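Local coordinates for protein levoglucosan dehydrogenase (Pseudarthrobacter phenanthrenivorans, PDB 6A3F) that oxidises the anhydro sugar levoglucosan at its C3 hydroxyl to 3-dehydrolevoglucosan with NAD+ as the hydride acceptor, at residues B[172-177]-B[220-225]; B[213-218]-B[388-393]. All coordinates share one frame; numbering follows the deposited sequence.

Contact 1: B[172-177]-B[220-225]; sequences GRILSF and YLVGEF
Ile-174 and Phe-177 both turn their side chains toward Val-222 although they stand three positions apart on one strand, a spacing that in regular beta structure would put them on opposite faces. The reason is a classic beta bulge: Leu-175 and Ser-176 both lie opposite His-300 of strand 294-301, so the alternation slips by one residue. The strand belongs to the mixed sheet of the C-terminal substrate-binding alpha/beta domain of the Gfo/Idh/MocA family, and what packs on it is the end of helix 206-221 with the residues that follow. Leu-175 and Ser-176 point away from 220-225, and their side chains meet a second subunit of the tetramer, where Ser-176 OG is hydrogen-bonded to Glu-267 of that neighbour.

No hydrogen bond joins 172-177 to 220-225; the contact is apolar apart from one approach to a carbonyl. The chain of Ile-174 is extended beyond CG1 (chi2 177°), which carries CD1 up to the backbone oxygen of Leu-221. There Ile-174 CD1 lies 3.3 Å from Leu-221 O, with the angle Leu-221 C, Leu-221 O, Ile-174 CD1 about 135°. The other branch, Ile-174 CG2, meets Val-222 CG1 at 4.1 Å. Ile-166 of helix 157-167 and Ile-299 of strand 294-301 also touch Ile-174, and Leu-221 packs on Ile-166 as well.

Gly-223, with positive phi, is the first residue after the helix to leave helical backbone angles, and the chain runs on into strand 225-233. Val-222, just before it, divides its two methyls between two partners. While CG1 serves Ile-174, Val-222 CG2 leans obliquely on the phenyl group of Phe-177, 3.9 Å from Phe-177 CB and closest to the ring at CD2, 3.6 Å away.

Contact 2: B[213-218]-B[388-393]; sequences HVIDMA and LIDDAI
Ile-215 reaches from helix 206-221 toward Ile-389, Asp-390 and Ile-393 of helix 380-399. The short segments are well separated, their axes 11.5 Å apart at closest approach with 116° between their N-to-C directions, so side chains must span the gap. From Ile-215 the path begins at CB, which, like CG1 beyond it, comes within 4.5 Å of no atom of 388-393. The CG2 branch, anti to the backbone N, lies against the tip of the opposing isoleucine, 3.6 Å from Ile-389 CD1. The longer branch runs through CG1 to the terminal methyl, which has three partners. Ile-215 CD1 is 4.0 Å from Ile-389 CG2. It lies 4.2 Å from Ile-393 CD1. The carboxylate oxygen Asp-390 OD1 is closer to this CD1, at 3.6 Å. Ile-215 and Ile-389 lie alongside each other, running in opposing senses, each using both branches. Asp-390 reaches the methyl from an oblique direction, and also touches Leu-207 and Thr-212 on the preceding turns of helix 206-221.

The interface is buried and has no hydrogen bond across it. Phe-225 of strand 225-233 packs on Ile-215, while Ala-392 and Ile-393 pack on Val-228 and Ala-230 of that strand. This is helix-helix and helix-sheet packing in the alpha/beta substrate-binding domain, on the helix that carries His-213, a levoglucosan-binding residue.

Contacts 1 and 2 lie with their centres 14 Å apart and share helix 206-221: contact 2 uses its middle, contact 1 its C-terminal end. Along the chain the segments alternate, in the order 172-177, 213-218, 220-225, 388-393, so strand 174-182 and the late helix 380-399 are tied to the same helix. The contacts also touch directly. A probable hydrogen bond links Gly-223 N to Ala-218 O at 3.1 Å, and Ala-218 CB meets both Phe-177 CZ and Phe-225 CE1. Parts far apart in sequence thereby pack continuously around helix 206-221, buried at contact 2 and partly buried at contact 1, with the levoglucosan-binding His-213 on the shared helix.

Contact 1: B[172-177]-B[220-225]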
loop_
_atom_site.group_PDB
_atom_site.type_symbol
_atom_site.label_atom_id
_atom_site.label_comp_id
_atom_site.label_asym_id
_atom_site.label_seq_id
_atom_site.Cartn_x
_atom_site.Cartn_y
_atom_site.Cartn_z
ATOM N N GLY B 172 12.122 -1.768 -22.210
ATOM C CA GLY B 172 12.031 -1.296 -23.589
ATOM C C GLY B 172 12.423 0.169 -23.723
ATOM O O GLY B 172 13.218 0.685 -22.930
ATOM N N ARG B 173 11.821 0.836 -24.697
ATOM C CA ARG B 173 12.093 2.233 -24.900
ATOM C C ARG B 173 11.142 3.062 -24.040
ATOM O O ARG B 173 9.968 2.750 -23.920
ATOM C CB ARG B 173 11.910 2.624 -26.365
ATOM C CG ARG B 173 12.939 2.004 -27.310
ATOM C CD ARG B 173 14.328 2.529 -27.039
ATOM N NE ARG B 173 15.309 2.108 -28.035
ATOM C CZ ARG B 173 15.588 2.747 -29.171
ATOM N NH1 ARG B 173 14.995 3.887 -29.471
ATOM N NH2 ARG B 173 16.519 2.251 -29.975
ATOM N N ILE B 174 11.646 4.164 -23.526
ATOM C CA ILE B 174 10.782 5.040 -22.738
ATOM C C ILE B 174 9.875 5.899 -23.639
ATOM O O ILE B 174 10.372 6.572 -24.537
ATOM C CB ILE B 174 11.641 5.892 -21.801
ATOM C CG1 ILE B 174 12.369 5.006 -20.784
ATOM C CG2 ILE B 174 10.779 6.978 -21.164
ATOM C CD1 ILE B 174 13.287 5.741 -19.856
ATOM N N LEU B 175 8.570 5.950 -23.310
ATOM C CA LEU B 175 7.575 6.751 -23.994
ATOM C C LEU B 175 7.191 7.979 -23.156
ATOM O O LEU B 175 7.011 9.072 -23.711
ATOM C CB LEU B 175 6.341 5.908 -24.249
ATOM C CG LEU B 175 6.600 4.586 -24.936
ATOM C CD1 LEU B 175 5.290 3.846 -25.113
ATOM C CD2 LEU B 175 7.371 4.813 -26.244
ATOM N N SER B 176 6.961 7.773 -21.840
ATOM C CA SER B 176 6.289 8.767 -21.040
ATOM C C SER B 176 6.858 8.732 -19.610
ATOM O O SER B 176 7.178 7.676 -19.050
ATOM C CB SER B 176 4.789 8.549 -21.091
ATOM O OG SER B 176 4.057 9.707 -20.719
ATOM N N PHE B 177 7.039 9.944 -19.040
ATOM C CA PHE B 177 7.570 10.157 -17.704
ATOM C C PHE B 177 6.647 11.113 -16.945
ATOM O O PHE B 177 6.198 12.134 -17.473
ATOM C CB PHE B 177 9.000 10.737 -17.763
ATOM C CG PHE B 177 9.591 11.223 -16.451
ATOM C CD1 PHE B 177 9.287 12.479 -15.949
ATOM C CD2 PHE B 177 10.408 10.406 -15.684
ATOM C CE1 PHE B 177 9.796 12.895 -14.728
ATOM C CE2 PHE B 177 10.959 10.846 -14.496
ATOM C CZ PHE B 177 10.637 12.087 -14.003
ATOM N N TYR B 220 18.383 12.000 -15.748
ATOM C CA TYR B 220 19.168 10.781 -15.433
ATOM C C TYR B 220 18.525 9.533 -16.073
ATOM O O TYR B 220 19.204 8.668 -16.645
ATOM C CB TYR B 220 19.331 10.680 -13.915
ATOM C CG TYR B 220 20.002 9.449 -13.356
ATOM C CD1 TYR B 220 21.244 9.025 -13.816
ATOM C CD2 TYR B 220 19.384 8.683 -12.380
ATOM C CE1 TYR B 220 21.876 7.903 -13.296
ATOM C CE2 TYR B 220 20.013 7.568 -11.824
ATOM C CZ TYR B 220 21.257 7.175 -12.288
ATOM O OH TYR B 220 21.855 6.079 -11.749
ATOM N N LEU B 221 17.233 9.407 -15.924
ATOM C CA LEU B 221 16.536 8.197 -16.275
ATOM C C LEU B 221 16.017 8.275 -17.714
ATOM O O LEU B 221 15.846 7.205 -18.323
ATOM C CB LEU B 221 15.338 7.981 -15.322
ATOM C CG LEU B 221 15.708 7.827 -13.847
ATOM C CD1 LEU B 221 14.454 7.864 -12.977
ATOM C CD2 LEU B 221 16.500 6.560 -13.600
ATOM N N VAL B 222 15.611 9.466 -18.209
ATOM C CA VAL B 222 14.949 9.585 -19.528
ATOM C C VAL B 222 15.916 10.202 -20.557
ATOM O O VAL B 222 16.186 9.593 -21.597
ATOM C CB VAL B 222 13.650 10.401 -19.471
ATOM C CG1 VAL B 222 12.945 10.459 -20.813
ATOM C CG2 VAL B 222 12.717 9.832 -18.428
ATOM N N GLY B 223 16.398 11.425 -20.273
ATOM C CA GLY B 223 17.333 12.144 -21.170
ATOM C C GLY B 223 17.096 13.653 -21.118
ATOM O O GLY B 223 16.386 14.175 -20.212
ATOM N N GLU B 224 17.647 14.367 -22.112
ATOM C CA GLU B 224 17.607 15.801 -22.090
ATOM C C GLU B 224 16.215 16.288 -22.482
ATOM O O GLU B 224 15.489 15.661 -23.218
ATOM C CB GLU B 224 18.638 16.390 -23.063
ATOM C CG GLU B 224 20.075 16.065 -22.741
ATOM C CD GLU B 224 20.665 16.766 -21.519
ATOM O OE1 GLU B 224 19.912 17.445 -20.765
ATOM O OE2 GLU B 224 21.881 16.567 -21.286
ATOM N N PHE B 225 15.910 17.492 -22.041
ATOM C CA PHE B 225 14.703 18.151 -22.347
ATOM C C PHE B 225 14.825 18.924 -23.673
ATOM O O PHE B 225 15.803 19.636 -23.895
ATOM C CB PHE B 225 14.367 19.166 -21.245
ATOM C CG PHE B 225 13.871 18.622 -19.925
ATOM C CD1 PHE B 225 14.378 17.446 -19.397
ATOM C CD2 PHE B 225 12.892 19.289 -19.210
ATOM C CE1 PHE B 225 13.959 16.989 -18.151
ATOM C CE2 PHE B 225 12.457 18.812 -17.982
ATOM C CZ PHE B 225 13.005 17.672 -17.444
#

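Contact 2: B[213-218]-B[388-393]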
loop_
_atom_site.group_PDB
_atom_site.type_symbol
_atom_site.label_atom_id
_atom_site.label_comp_id
_atom_site.label_asym_id
_atom_site.label_seq_id
_atom_site.Cartn_x
_atom_site.Cartn_y
_atom_site.Cartn_z
ATOM N N HIS B 213 15.097 18.612 -8.124
ATOM C CA HIS B 213 15.407 17.201 -7.779
ATOM C C HIS B 213 14.748 16.247 -8.791
ATOM O O HIS B 213 15.347 15.246 -9.263
ATOM C CB HIS B 213 14.957 16.888 -6.344
ATOM C CG HIS B 213 15.800 17.474 -5.271
ATOM N ND1 HIS B 213 17.107 17.177 -5.160
ATOM C CD2 HIS B 213 15.485 18.284 -4.214
ATOM C CE1 HIS B 213 17.598 17.810 -4.095
ATOM N NE2 HIS B 213 16.622 18.499 -3.494
ATOM N N VAL B 214 13.505 16.549 -9.135
ATOM C CA VAL B 214 12.734 15.732 -10.071
ATOM C C VAL B 214 13.288 15.894 -11.485
ATOM O O VAL B 214 13.356 14.913 -12.234
ATOM C CB VAL B 214 11.230 16.044 -10.023
ATOM C CG1 VAL B 214 10.427 15.162 -10.990
ATOM C CG2 VAL B 214 10.729 15.860 -8.599
ATOM N N ILE B 215 13.634 17.122 -11.867
ATOM C CA ILE B 215 14.223 17.376 -13.195
ATOM C C ILE B 215 15.534 16.607 -13.354
ATOM O O ILE B 215 15.737 15.972 -14.404
ATOM C CB ILE B 215 14.395 18.901 -13.428
ATOM C CG1 ILE B 215 13.016 19.557 -13.523
ATOM C CG2 ILE B 215 15.240 19.199 -14.637
ATOM C CD1 ILE B 215 13.073 21.047 -13.389
ATOM N N ASP B 216 16.361 16.558 -12.299
ATOM C CA ASP B 216 17.600 15.793 -12.331
ATOM C C ASP B 216 17.295 14.319 -12.582
ATOM O O ASP B 216 17.944 13.655 -13.457
ATOM C CB ASP B 216 18.470 15.948 -11.070
ATOM C CG ASP B 216 19.683 15.029 -11.106
ATOM O OD1 ASP B 216 20.649 15.307 -11.875
ATOM O OD2 ASP B 216 19.644 13.952 -10.449
ATOM N N MET B 217 16.275 13.805 -11.890
ATOM C CA MET B 217 15.852 12.408 -12.137
ATOM C C MET B 217 15.382 12.194 -13.576
ATOM O O MET B 217 15.671 11.156 -14.115
ATOM C CB MET B 217 14.739 11.958 -11.185
ATOM C CG MET B 217 15.246 11.715 -9.829
ATOM S SD MET B 217 13.978 11.028 -8.680
ATOM C CE MET B 217 14.898 11.274 -7.163
ATOM N N ALA B 218 14.630 13.117 -14.147
ATOM C CA ALA B 218 14.160 12.998 -15.526
ATOM C C ALA B 218 15.361 12.962 -16.482
ATOM O O ALA B 218 15.381 12.158 -17.415
ATOM C CB ALA B 218 13.226 14.096 -15.863
ATOM N N LEU B 388 19.027 26.051 -16.782
ATOM C CA LEU B 388 18.529 26.445 -18.126
ATOM C C LEU B 388 17.104 25.932 -18.285
ATOM O O LEU B 388 16.247 26.637 -18.819
ATOM C CB LEU B 388 19.416 25.905 -19.253
ATOM C CG LEU B 388 20.792 26.560 -19.417
ATOM C CD1 LEU B 388 21.612 25.831 -20.460
ATOM C CD2 LEU B 388 20.665 28.042 -19.781
ATOM N N ILE B 389 16.824 24.740 -17.725
ATOM C CA ILE B 389 15.463 24.218 -17.783
ATOM C C ILE B 389 14.556 25.090 -16.935
ATOM O O ILE B 389 13.477 25.422 -17.376
ATOM C CB ILE B 389 15.402 22.757 -17.318
ATOM C CG1 ILE B 389 16.023 21.824 -18.359
ATOM C CG2 ILE B 389 13.975 22.395 -16.996
ATOM C CD1 ILE B 389 16.481 20.498 -17.773
ATOM N N ASP B 390 15.025 25.458 -15.740
ATOM C CA ASP B 390 14.248 26.342 -14.853
ATOM C C ASP B 390 13.936 27.674 -15.532
ATOM O O ASP B 390 12.814 28.184 -15.451
ATOM C CB ASP B 390 15.000 26.621 -13.565
ATOM C CG ASP B 390 14.952 25.465 -12.559
ATOM O OD1 ASP B 390 14.501 24.366 -12.947
ATOM O OD2 ASP B 390 15.363 25.709 -11.368
ATOM N N ASP B 391 14.943 28.268 -16.163
ATOM C CA ASP B 391 14.692 29.576 -16.841
ATOM C C ASP B 391 13.632 29.437 -17.941
ATOM O O ASP B 391 12.793 30.327 -18.097
ATOM C CB ASP B 391 15.976 30.122 -17.439
ATOM C CG ASP B 391 16.884 30.740 -16.379
ATOM O OD1 ASP B 391 16.438 30.967 -15.235
ATOM O OD2 ASP B 391 18.007 31.021 -16.737
ATOM N N ALA B 392 13.647 28.316 -18.655
ATOM C CA ALA B 392 12.680 28.036 -19.701
ATOM C C ALA B 392 11.278 27.852 -19.123
ATOM O O ALA B 392 10.293 28.300 -19.698
ATOM C CB ALA B 392 13.113 26.855 -20.527
ATOM N N ILE B 393 11.178 27.228 -17.970
ATOM C CA ILE B 393 9.886 27.017 -17.328
ATOM C C ILE B 393 9.275 28.364 -16.933
ATOM O O ILE B 393 8.097 28.629 -17.146
ATOM C CB ILE B 393 10.085 26.040 -16.141
ATOM C CG1 ILE B 393 10.283 24.615 -16.668
ATOM C CG2 ILE B 393 8.930 26.187 -15.186
ATOM C CD1 ILE B 393 10.622 23.586 -15.588
#